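Local coordinates for protein putative 3-hydroxybutyryl-CoA dehydratase (Rhodopseudomonas palustris, PDB 3HIN) that probably acts as a lyase of the enoyl-CoA hydratase/isomerase family, interconverting enoyl-CoA and 3-hydroxyacyl-CoA thioesters by adding or removing water, at residues A[131-134]-A[135-139]. Numbering follows the deposited sequence.
Sequences RVAE and ASAYY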
loop_
_atom_site.group_PDB
_atom_site.type_symbol
_atom_site.label_atom_id
_atom_site.label_comp_id
_atom_site.label_asym_id
_atom_site.label_seq_id
_atom_site.Cartn_x
_atom_site.Cartn_y
_atom_site.Cartn_z
ATOM N N ARG A 131 -16.207 17.354 11.870
ATOM C CA ARG A 131 -16.043 18.654 11.240
ATOM C C ARG A 131 -17.425 19.270 11.337
ATOM O O ARG A 131 -18.453 18.551 11.157
ATOM C CB ARG A 131 -15.586 18.476 9.757
ATOM C CG ARG A 131 -14.112 18.095 9.524
ATOM C CD ARG A 131 -13.882 17.318 8.190
ATOM N NE ARG A 131 -14.590 16.033 8.288
ATOM C CZ ARG A 131 -14.180 15.012 9.053
ATOM N NH1 ARG A 131 -14.951 13.893 9.173
ATOM N NH2 ARG A 131 -13.008 15.064 9.705
ATOM N N VAL A 132 -17.465 20.584 11.628
ATOM C CA VAL A 132 -18.670 21.379 11.593
ATOM C C VAL A 132 -18.377 22.482 10.582
ATOM O O VAL A 132 -17.328 23.176 10.691
ATOM C CB VAL A 132 -19.006 22.028 12.951
ATOM C CG1 VAL A 132 -20.365 22.648 12.859
ATOM C CG2 VAL A 132 -18.998 21.020 14.054
ATOM N N ALA A 133 -19.256 22.599 9.593
ATOM C CA ALA A 133 -19.086 23.558 8.523
ATOM C C ALA A 133 -20.164 24.647 8.593
ATOM O O ALA A 133 -21.368 24.330 8.594
ATOM C CB ALA A 133 -19.073 22.874 7.157
ATOM N N GLU A 134 -19.701 25.913 8.722
ATOM C CA GLU A 134 -20.493 27.136 8.428
ATOM C C GLU A 134 -20.858 27.276 6.941
ATOM O O GLU A 134 -20.159 26.707 6.096
ATOM C CB GLU A 134 -19.625 28.376 8.732
ATOM C CG GLU A 134 -19.912 28.979 9.987
ATOM C CD GLU A 134 -18.942 30.073 10.378
ATOM O OE1 GLU A 134 -18.713 31.075 9.651
ATOM O OE2 GLU A 134 -18.476 29.910 11.503
ATOM N N ALA A 135 -21.870 28.092 6.596
ATOM C CA ALA A 135 -22.251 28.196 5.192
ATOM C C ALA A 135 -21.100 28.603 4.251
ATOM O O ALA A 135 -21.101 28.209 3.088
ATOM C CB ALA A 135 -23.399 29.158 5.023
ATOM N N SER A 136 -20.133 29.400 4.736
ATOM C CA SER A 136 -19.093 29.986 3.865
ATOM C C SER A 136 -17.973 28.971 3.527
ATOM O O SER A 136 -17.130 29.226 2.651
ATOM C CB SER A 136 -18.463 31.200 4.554
ATOM O OG SER A 136 -17.796 30.716 5.740
ATOM N N ALA A 137 -17.967 27.815 4.189
ATOM C CA ALA A 137 -16.826 26.877 4.046
ATOM C C ALA A 137 -16.897 26.361 2.629
ATOM O O ALA A 137 -18.010 26.129 2.089
ATOM C CB ALA A 137 -16.931 25.741 5.077
ATOM N N TYR A 138 -15.744 26.219 1.988
ATOM C CA TYR A 138 -15.718 25.619 0.652
ATOM C C TYR A 138 -14.460 24.788 0.504
ATOM O O TYR A 138 -13.440 25.104 1.120
ATOM C CB TYR A 138 -15.837 26.673 -0.464
ATOM C CG TYR A 138 -14.742 27.719 -0.467
ATOM C CD1 TYR A 138 -13.619 27.551 -1.238
ATOM C CD2 TYR A 138 -14.839 28.889 0.302
ATOM C CE1 TYR A 138 -12.607 28.494 -1.262
ATOM C CE2 TYR A 138 -13.829 29.889 0.271
ATOM C CZ TYR A 138 -12.718 29.656 -0.517
ATOM O OH TYR A 138 -11.690 30.553 -0.586
ATOM N N TYR A 139 -14.553 23.734 -0.300
ATOM C CA TYR A 139 -13.578 22.639 -0.320
ATOM C C TYR A 139 -12.996 22.482 -1.711
ATOM O O TYR A 139 -13.735 22.610 -2.743
ATOM C CB TYR A 139 -14.249 21.326 -0.006
ATOM C CG TYR A 139 -15.019 21.326 1.286
ATOM C CD1 TYR A 139 -14.338 21.257 2.519
ATOM C CD2 TYR A 139 -16.411 21.442 1.290
ATOM C CE1 TYR A 139 -15.010 21.285 3.704
ATOM C CE2 TYR A 139 -17.140 21.471 2.514
ATOM C CZ TYR A 139 -16.416 21.365 3.703
ATOM O OH TYR A 139 -17.053 21.382 4.908
HETATM O O HOH W 1 -20.828 31.199 7.144
#
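With CG set anti to the carbonyl carbon (chi1 -55°), the Y139 side chain brings its hydroxyl end up to A133, with OH 3.4 Å from A133 CB. The same methyl group meets A137 CB at 4.1 Å, so A133, A137 and the hydroxyl end of Y139 form a small cluster inside the bend. The bend itself is a type I beta turn from E134 to A137, with A135 and S136 at its two central positions. Its closing hydrogen bond runs from A137 N to E134 O over 3.1 Å and is nearly straight at the hydrogen (168°), although the donor stands above the carbonyl plane.

The E134 side chain, extended beyond CG, is linked to the turn through a water, which donates to E134 OE1 at 3.3 Å and accepts from S136 N at 3.1 Å. The other carboxylate oxygen, OE2, takes a hydrogen bond from A197 N, and S136 OG is hydrogen-bonded with G115 N, so both polar ends are also tied to other parts of the chain.

The turn thus carries the chain from strand 130-134, which lies between 109-113 and 190-192 in the larger sheet of this crotonase-like fold, into strand 138-140 of the smaller one; there Y139 stacks on F187 and packs against L113 and V117 of strands 109-113 and 116-118.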